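Dextranase (Pseudarthrobacter oxydans, PDB 6NZS) catalyses the endohydrolysis of (1->6)-alpha-D-glucosidic linkages in dextran. Local coordinates at residues A[342-345]-A[350-353]; A[369-374]-A[382-387]; A[508-513]-A[567-572]. One frame throughout, in Å; residues are numbered along the deposited sequence.

Contact 1. Residues A[342-345]-A[350-353]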
loop_
_atom_site.group_PDB
_atom_site.type_symbol
_atom_site.label_atom_id
_atom_site.label_comp_id
_atom_site.label_asym_id
_atom_site.label_seq_id
_atom_site.Cartn_x
_atom_site.Cartn_y
_atom_site.Cartn_z
ATOM N N PHE A 342 7.722 4.358 5.695
ATOM C CA PHE A 342 9.067 4.410 5.134
ATOM C C PHE A 342 9.473 5.862 4.940
ATOM O O PHE A 342 8.695 6.653 4.404
ATOM C CB PHE A 342 9.063 3.682 3.775
ATOM C CG PHE A 342 10.403 3.655 3.108
ATOM C CD1 PHE A 342 10.806 4.702 2.293
ATOM C CD2 PHE A 342 11.266 2.593 3.312
ATOM C CE1 PHE A 342 12.052 4.695 1.698
ATOM C CE2 PHE A 342 12.520 2.583 2.711
ATOM C CZ PHE A 342 12.903 3.626 1.907
ATOM N N VAL A 343 10.704 6.204 5.337
ATOM C CA VAL A 343 11.230 7.546 5.106
ATOM C C VAL A 343 12.749 7.503 5.028
ATOM O O VAL A 343 13.403 6.639 5.618
ATOM C CB VAL A 343 10.765 8.571 6.169
ATOM C CG1 VAL A 343 11.551 8.405 7.467
ATOM C CG2 VAL A 343 10.894 10.004 5.645
ATOM N N VAL A 344 13.297 8.436 4.259
ATOM C CA VAL A 344 14.729 8.678 4.187
ATOM C C VAL A 344 14.931 10.157 4.463
ATOM O O VAL A 344 14.241 10.998 3.874
ATOM C CB VAL A 344 15.292 8.328 2.797
ATOM C CG1 VAL A 344 16.784 8.660 2.729
ATOM C CG2 VAL A 344 15.035 6.867 2.464
ATOM N N TYR A 345 15.849 10.476 5.366
ATOM C CA TYR A 345 16.239 11.854 5.615
ATOM C C TYR A 345 17.700 12.024 5.236
ATOM O O TYR A 345 18.485 11.077 5.302
ATOM C CB TYR A 345 16.061 12.222 7.080
ATOM C CG TYR A 345 14.619 12.333 7.507
ATOM C CD1 TYR A 345 13.756 13.226 6.883
ATOM C CD2 TYR A 345 14.120 11.550 8.532
ATOM C CE1 TYR A 345 12.431 13.326 7.274
ATOM C CE2 TYR A 345 12.802 11.645 8.931
ATOM C CZ TYR A 345 11.966 12.533 8.298
ATOM O OH TYR A 345 10.653 12.631 8.698
ATOM N N THR A 350 20.470 11.391 -3.495
ATOM C CA THR A 350 21.573 10.438 -3.617
ATOM C C THR A 350 21.299 9.155 -2.842
ATOM O O THR A 350 22.207 8.540 -2.280
ATOM C CB THR A 350 22.903 11.059 -3.193
ATOM O OG1 THR A 350 22.841 11.409 -1.813
ATOM C CG2 THR A 350 23.210 12.313 -4.021
ATOM N N PHE A 351 20.044 8.711 -2.814
ATOM C CA PHE A 351 19.654 7.488 -2.106
ATOM C C PHE A 351 18.742 6.693 -3.035
ATOM O O PHE A 351 17.520 6.869 -3.037
ATOM C CB PHE A 351 18.980 7.807 -0.775
ATOM C CG PHE A 351 18.923 6.635 0.156
ATOM C CD1 PHE A 351 19.997 6.336 0.984
ATOM C CD2 PHE A 351 17.797 5.823 0.198
ATOM C CE1 PHE A 351 19.952 5.249 1.836
ATOM C CE2 PHE A 351 17.743 4.736 1.050
ATOM C CZ PHE A 351 18.817 4.447 1.869
ATOM N N HIS A 352 19.331 5.799 -3.811
ATOM C CA HIS A 352 18.654 5.194 -4.951
ATOM C C HIS A 352 18.098 3.834 -4.569
ATOM O O HIS A 352 18.855 2.915 -4.239
ATOM C CB HIS A 352 19.618 5.115 -6.132
ATOM C CG HIS A 352 20.267 6.430 -6.427
ATOM N ND1 HIS A 352 19.543 7.551 -6.777
ATOM C CD2 HIS A 352 21.562 6.823 -6.369
ATOM C CE1 HIS A 352 20.368 8.571 -6.942
ATOM N NE2 HIS A 352 21.598 8.156 -6.700
ATOM N N MET A 353 16.775 3.705 -4.637
ATOM C CA MET A 353 16.082 2.532 -4.120
ATOM C C MET A 353 15.718 1.571 -5.238
ATOM O O MET A 353 15.318 1.982 -6.332
ATOM C CB MET A 353 14.810 2.961 -3.390
ATOM C CG MET A 353 15.097 3.888 -2.227
ATOM S SD MET A 353 13.634 4.764 -1.668
ATOM C CE MET A 353 12.504 3.383 -1.448
#

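Contact 2. Residues A[369-374]-A[382-387]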
loop_
_atom_site.group_PDB
_atom_site.type_symbol
_atom_site.label_atom_id
_atom_site.label_comp_id
_atom_site.label_asym_id
_atom_site.label_seq_id
_atom_site.Cartn_x
_atom_site.Cartn_y
_atom_site.Cartn_z
ATOM N N ASP A 369 1.044 5.875 5.608
ATOM C CA ASP A 369 1.471 6.184 4.248
ATOM C C ASP A 369 2.220 5.010 3.639
ATOM O O ASP A 369 3.016 4.343 4.314
ATOM C CB ASP A 369 2.463 7.357 4.258
ATOM C CG ASP A 369 1.884 8.669 4.804
ATOM O OD1 ASP A 369 0.846 8.675 5.509
ATOM O OD2 ASP A 369 2.516 9.724 4.534
ATOM N N GLY A 370 1.992 4.795 2.340
ATOM C CA GLY A 370 2.800 3.895 1.543
ATOM C C GLY A 370 4.180 4.455 1.255
ATOM O O GLY A 370 4.715 5.276 2.012
ATOM N N ILE A 371 4.745 4.089 0.163
ATOM C CA ILE A 371 6.174 4.320 -0.005
ATOM C C ILE A 371 6.432 5.659 -0.677
ATOM O O ILE A 371 5.660 6.139 -1.511
ATOM C CB ILE A 371 6.824 3.143 -0.760
ATOM C CG1 ILE A 371 8.351 3.137 -0.560
ATOM C CG2 ILE A 371 6.444 3.185 -2.237
ATOM C CD1 ILE A 371 9.011 1.830 -0.923
ATOM N N GLU A 372 7.557 6.260 -0.305
ATOM C CA GLU A 372 8.123 7.407 -0.998
ATOM C C GLU A 372 9.427 6.944 -1.638
ATOM O O GLU A 372 10.373 6.568 -0.931
ATOM C CB GLU A 372 8.370 8.553 -0.014
ATOM C CG GLU A 372 8.918 9.832 -0.660
ATOM C CD GLU A 372 9.006 11.003 0.309
ATOM O OE1 GLU A 372 8.322 10.974 1.358
ATOM O OE2 GLU A 372 9.767 11.958 0.010
ATOM N N LEU A 373 9.463 6.932 -2.967
ATOM C CA LEU A 373 10.660 6.550 -3.708
ATOM C C LEU A 373 11.486 7.802 -3.980
ATOM O O LEU A 373 10.986 8.770 -4.560
ATOM C CB LEU A 373 10.289 5.841 -5.010
ATOM C CG LEU A 373 9.536 4.521 -4.797
ATOM C CD1 LEU A 373 8.837 4.120 -6.075
ATOM C CD2 LEU A 373 10.504 3.437 -4.370
ATOM N N TYR A 374 12.742 7.781 -3.545
ATOM C CA TYR A 374 13.609 8.939 -3.682
ATOM C C TYR A 374 14.209 8.992 -5.091
ATOM O O TYR A 374 14.058 8.067 -5.892
ATOM C CB TYR A 374 14.613 8.978 -2.521
ATOM C CG TYR A 374 13.864 9.269 -1.232
ATOM C CD1 TYR A 374 13.167 8.258 -0.555
ATOM C CD2 TYR A 374 13.772 10.558 -0.730
ATOM C CE1 TYR A 374 12.432 8.531 0.605
ATOM C CE2 TYR A 374 13.043 10.837 0.431
ATOM C CZ TYR A 374 12.374 9.819 1.088
ATOM O OH TYR A 374 11.651 10.103 2.232
ATOM N N THR A 382 4.483 -5.146 -6.360
ATOM C CA THR A 382 4.222 -4.830 -4.963
ATOM C C THR A 382 2.725 -4.858 -4.677
ATOM O O THR A 382 1.892 -4.830 -5.590
ATOM C CB THR A 382 4.758 -3.444 -4.591
ATOM O OG1 THR A 382 4.111 -2.460 -5.407
ATOM C CG2 THR A 382 6.260 -3.351 -4.794
ATOM N N PHE A 383 2.397 -4.934 -3.383
ATOM C CA PHE A 383 1.026 -4.820 -2.888
ATOM C C PHE A 383 1.013 -3.800 -1.761
ATOM O O PHE A 383 1.807 -3.911 -0.823
ATOM C CB PHE A 383 0.505 -6.169 -2.352
ATOM C CG PHE A 383 -0.848 -6.064 -1.695
ATOM C CD1 PHE A 383 -2.006 -6.145 -2.453
ATOM C CD2 PHE A 383 -0.963 -5.857 -0.326
ATOM C CE1 PHE A 383 -3.270 -6.032 -1.852
ATOM C CE2 PHE A 383 -2.220 -5.730 0.285
ATOM C CZ PHE A 383 -3.370 -5.820 -0.479
ATOM N N PHE A 384 0.110 -2.822 -1.835
ATOM C CA PHE A 384 -0.023 -1.827 -0.775
ATOM C C PHE A 384 -1.455 -1.760 -0.278
ATOM O O PHE A 384 -2.371 -1.455 -1.049
ATOM C CB PHE A 384 0.375 -0.435 -1.262
ATOM C CG PHE A 384 1.849 -0.263 -1.436
ATOM C CD1 PHE A 384 2.465 -0.607 -2.627
ATOM C CD2 PHE A 384 2.622 0.244 -0.403
ATOM C CE1 PHE A 384 3.839 -0.459 -2.786
ATOM C CE2 PHE A 384 3.999 0.405 -0.547
ATOM C CZ PHE A 384 4.606 0.053 -1.743
ATOM N N ASN A 385 -1.637 -2.005 1.009
ATOM C CA ASN A 385 -2.816 -1.555 1.734
ATOM C C ASN A 385 -2.370 -0.328 2.518
ATOM O O ASN A 385 -1.333 -0.372 3.186
ATOM C CB ASN A 385 -3.261 -2.675 2.679
ATOM C CG ASN A 385 -4.442 -2.306 3.563
ATOM O OD1 ASN A 385 -4.419 -2.591 4.754
ATOM N ND2 ASN A 385 -5.493 -1.751 2.982
ATOM N N ALA A 386 -3.107 0.781 2.394
ATOM C CA ALA A 386 -2.723 2.015 3.078
ATOM C C ALA A 386 -3.958 2.856 3.379
ATOM O O ALA A 386 -4.919 2.872 2.605
ATOM C CB ALA A 386 -1.706 2.843 2.268
ATOM N N ASN A 387 -3.922 3.562 4.518
ATOM C CA ASN A 387 -4.973 4.491 4.934
ATOM C C ASN A 387 -4.467 5.930 4.944
ATOM O O ASN A 387 -4.829 6.734 5.802
ATOM C CB ASN A 387 -5.579 4.096 6.278
ATOM C CG ASN A 387 -6.960 4.700 6.492
ATOM O OD1 ASN A 387 -7.586 5.186 5.557
ATOM N ND2 ASN A 387 -7.440 4.669 7.731
#

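Contact 3. Residues A[508-513]-A[567-572]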
loop_
_atom_site.group_PDB
_atom_site.type_symbol
_atom_site.label_atom_id
_atom_site.label_comp_id
_atom_site.label_asym_id
_atom_site.label_seq_id
_atom_site.Cartn_x
_atom_site.Cartn_y
_atom_site.Cartn_z
ATOM N N ASP A 508 -14.476 1.449 -12.728
ATOM C CA ASP A 508 -15.682 0.644 -12.935
ATOM C C ASP A 508 -16.946 1.483 -12.777
ATOM O O ASP A 508 -17.868 1.394 -13.595
ATOM C CB ASP A 508 -15.731 -0.521 -11.944
ATOM C CG ASP A 508 -14.922 -1.718 -12.389
ATOM O OD1 ASP A 508 -14.361 -1.689 -13.499
ATOM O OD2 ASP A 508 -14.854 -2.693 -11.612
ATOM N N ALA A 509 -17.027 2.272 -11.708
ATOM C CA ALA A 509 -18.263 2.975 -11.391
ATOM C C ALA A 509 -17.962 4.077 -10.392
ATOM O O ALA A 509 -16.972 4.020 -9.655
ATOM C CB ALA A 509 -19.304 2.016 -10.791
ATOM N N TRP A 510 -18.832 5.086 -10.375
ATOM C CA TRP A 510 -18.831 6.019 -9.257
ATOM C C TRP A 510 -19.668 5.457 -8.116
ATOM O O TRP A 510 -20.548 4.613 -8.308
ATOM C CB TRP A 510 -19.420 7.373 -9.664
ATOM C CG TRP A 510 -18.701 8.038 -10.794
ATOM C CD1 TRP A 510 -19.243 8.429 -11.989
ATOM C CD2 TRP A 510 -17.319 8.419 -10.834
ATOM N NE1 TRP A 510 -18.277 9.011 -12.778
ATOM C CE2 TRP A 510 -17.089 9.020 -12.092
ATOM C CE3 TRP A 510 -16.254 8.302 -9.935
ATOM C CZ2 TRP A 510 -15.828 9.494 -12.477
ATOM C CZ3 TRP A 510 -15.005 8.773 -10.313
ATOM C CH2 TRP A 510 -14.802 9.364 -11.575
ATOM N N ASN A 511 -19.400 5.952 -6.915
ATOM C CA ASN A 511 -20.150 5.534 -5.736
ATOM C C ASN A 511 -21.474 6.300 -5.633
ATOM O O ASN A 511 -21.873 7.046 -6.534
ATOM C CB ASN A 511 -19.273 5.617 -4.490
ATOM C CG ASN A 511 -18.871 7.050 -4.132
ATOM O OD1 ASN A 511 -19.541 8.017 -4.498
ATOM N ND2 ASN A 511 -17.768 7.184 -3.402
ATOM N N GLY A 512 -22.180 6.114 -4.523
ATOM C CA GLY A 512 -23.495 6.698 -4.332
ATOM C C GLY A 512 -23.554 8.127 -3.819
ATOM O O GLY A 512 -24.648 8.620 -3.511
ATOM N N LEU A 513 -22.424 8.820 -3.721
ATOM C CA LEU A 513 -22.429 10.209 -3.280
ATOM C C LEU A 513 -23.076 11.093 -4.345
ATOM O O LEU A 513 -23.283 10.683 -5.490
ATOM C CB LEU A 513 -20.992 10.679 -3.055
ATOM C CG LEU A 513 -20.227 9.940 -1.959
ATOM C CD1 LEU A 513 -18.779 10.365 -1.970
ATOM C CD2 LEU A 513 -20.865 10.212 -0.594
ATOM N N HIS A 567 -21.362 17.458 -14.071
ATOM C CA HIS A 567 -22.651 16.791 -13.929
ATOM C C HIS A 567 -22.833 15.656 -14.926
ATOM O O HIS A 567 -23.925 15.076 -14.995
ATOM C CB HIS A 567 -23.778 17.815 -14.130
ATOM C CG HIS A 567 -23.735 18.500 -15.462
ATOM N ND1 HIS A 567 -24.418 18.036 -16.566
ATOM C CD2 HIS A 567 -23.074 19.610 -15.871
ATOM C CE1 HIS A 567 -24.188 18.832 -17.593
ATOM N NE2 HIS A 567 -23.370 19.791 -17.201
ATOM N N GLN A 568 -21.802 15.339 -15.699
ATOM C CA GLN A 568 -21.809 14.272 -16.682
ATOM C C GLN A 568 -20.934 13.126 -16.185
ATOM O O GLN A 568 -20.374 13.177 -15.087
ATOM C CB GLN A 568 -21.335 14.797 -18.042
ATOM C CG GLN A 568 -22.090 16.069 -18.474
ATOM C CD GLN A 568 -21.702 16.571 -19.853
ATOM O OE1 GLN A 568 -20.521 16.686 -20.181
ATOM N NE2 GLN A 568 -22.705 16.883 -20.670
ATOM N N LEU A 569 -20.826 12.085 -17.011
ATOM C CA LEU A 569 -20.154 10.859 -16.584
ATOM C C LEU A 569 -18.719 11.117 -16.128
ATOM O O LEU A 569 -18.255 10.510 -15.158
ATOM C CB LEU A 569 -20.191 9.821 -17.705
ATOM C CG LEU A 569 -19.541 8.470 -17.384
ATOM C CD1 LEU A 569 -20.287 7.749 -16.246
ATOM C CD2 LEU A 569 -19.492 7.597 -18.624
ATOM N N GLY A 570 -17.991 12.006 -16.812
ATOM C CA GLY A 570 -16.586 12.205 -16.476
ATOM C C GLY A 570 -16.347 12.970 -15.189
ATOM O O GLY A 570 -15.255 12.870 -14.613
ATOM N N ARG A 571 -17.329 13.747 -14.737
ATOM C CA ARG A 571 -17.249 14.483 -13.476
ATOM C C ARG A 571 -16.117 15.514 -13.471
ATOM O O ARG A 571 -15.615 15.888 -12.409
ATOM C CB ARG A 571 -17.137 13.554 -12.258
ATOM C CG ARG A 571 -18.214 12.467 -12.145
ATOM C CD ARG A 571 -19.579 13.031 -11.727
ATOM N NE ARG A 571 -20.431 11.988 -11.141
ATOM C CZ ARG A 571 -21.270 11.222 -11.832
ATOM N NH1 ARG A 571 -21.389 11.347 -13.146
ATOM N NH2 ARG A 571 -21.994 10.306 -11.202
ATOM N N ILE A 572 -15.709 16.004 -14.639
ATOM C CA ILE A 572 -14.567 16.914 -14.725
ATOM C C ILE A 572 -15.041 18.338 -14.460
ATOM O O ILE A 572 -15.786 18.910 -15.263
ATOM C CB ILE A 572 -13.842 16.796 -16.070
ATOM C CG1 ILE A 572 -13.161 15.433 -16.192
ATOM C CG2 ILE A 572 -12.806 17.917 -16.230
ATOM C CD1 ILE A 572 -12.623 15.136 -17.588
#

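Contact 1. Residues A[342-345]-A[350-353]
Phe342 and Met353 approach from opposite directions inside the right-handed parallel beta-helix, the methyl reaching the ring obliquely, while beside them Val344 packs against the ring of Phe351. The two strands lie on different walls of the solenoid, with 342-346 at the margin of a four-stranded parallel sheet and 351-361 stacked in parallel on strand 325-335. No hydrogen bond joins them; Val344 CA and Phe351 CA, the nearest backbone pair, stand 8.1 Å apart, and buried side chains fill the gap. CG of Phe342, anti to the backbone N (chi1 -179°), places the ring so that CE1 and CZ are the atoms that meet Met353. The methionine answers with a chain bent at its last torsion (chi3 52°), which turns the methyl CE onto those same carbons. Its sulfur makes a Met-aromatic contact, SD lying 4.8 Å from the centroid of the Phe342 ring and approaching it obliquely. The second pair is built differently. Val344 sets CG1 over one face of the Phe351 ring, 4.1 Å from the centroid and only 21° off the normal, a CH-pi contact displaced toward the rim. Leu327 of strand 325-335 touches both Phe342 and Phe351, and Ile371 adds to the cover of Phe342 and Met353, so the preceding and following coils continue this apolar filling. The other methyl of the valine reaches down one side of the ring, where Val344 CG2 lies 3.7 Å from Phe351 CD2 and equally far from Phe351 CE2.

Contact 2. Residues A[369-374]-A[382-387]
Phe384 brings the far end of its ring against Ile371 and the near part of it against the backbone of Gly370, and this is the close half of the contact. Ile371 CG2 comes to the ring obliquely, 3.7 Å from Phe384 CZ, and Ile371 CB follows at 3.9 Å from the same carbon. The isoleucine's first torsion (chi1 -162°) sends CG1 anti to the backbone N and leaves CG2 between that nitrogen and the carbonyl carbon, the branch that meets the aromatic tip. The main chain joins in: Ile371 N is 3.8 Å from Phe384 CE2, and Gly370 CA is 4.1 Å from Phe384 CD2. Gly370 is a close fit here, since a beta carbon on it would lie 3.4 Å from Phe384 CD2. The other half is looser. Ala386 points its methyl toward the glycine, yet Ala386 CB comes no nearer than 4.2 Å to Gly370 N, and no hydrogen bond spans the two segments. This side is nonetheless buried rather than solvated. Polar groups at its margin find partners in adjoining coils: Asp369 forms a salt bridge with Lys392, and Asn385 ND2 donates to Trp406 O and Asn408 OD1. Thr403 and Gln360, from the strands flanking 382-386, pack on Phe384. Strand 371-372 borders one parallel sheet and 382-386 stacks in parallel between strands 351-361 and 398-407 on a different wall, so an aromatic side chain reaching from wall to wall across the interior, without backbone pairing, is the interior packing of a right-handed parallel beta-helix.

Contact 3. Residues A[508-513]-A[567-572]
Trp510 of short strand 509-510 packs on the turn ending at Arg571, a partly buried, mixed polar and flat-group contact near the C-terminal coils of the beta-helix. The indole N-H is the polar link: Trp510 NE1 donates to Leu569 O at 2.8 Å with an N-H...O angle of 159°, the oxygen lying close to the ring plane and the nitrogen in the carbonyl plane. Over one face of the same indole runs Arg571. Its methylene Arg571 CG sits 3.5 Å from Trp510 NE1, and the chain then bends at chi2 (-73°) so that the guanidinium comes back across the pyrrole side. Trp510 CD1 lies over the centre of that group, with Arg571 NH2 3.4 Å away and the two planes inclined by 35°. The acceptor belongs to a type I beta turn, Gln568 to Arg571, in the loop between strands 555-556 and 582-585, beside strand 545-552, whose Tyr550 and Val552 also touch the indole. Gln568 O takes both Arg571 N and Arg571 NH1, the latter at 2.9 Å, from opposite faces of its carbonyl plane. Together with the NH1 bond, that from Arg571 NE to Gln518 OE1 limits how the guanidinium can turn. Replacing Arg571 by an alanine removes the arm over Trp510 and is likely to leave Gln518 OE1 and Gln568 O each short of a donor. Past the tryptophan, Asn511 OD1 accepts from Leu513 N at 3.1 Å, closing an Asx turn.

Along the chain the three contacts follow in series, contact 1 closing before contact 2 opens and contact 3 coming last. Contacts 1 and 2 are neighbours, their centres 14 Å apart, and they touch: Tyr374 OH bonds to Val344 N, and Leu373 CD2 packs on Met353 CE at 3.5 Å. Strands 351-361 and 382-386 lie side by side in parallel, so these two contacts fill consecutive coils of one solenoid interior. Contact 3 stands apart, its centre 26 Å from that of contact 2 and 37 Å from that of contact 1, with no touching atoms. There a loop is fastened to the outside of the same beta-helix, near its C-terminal coils.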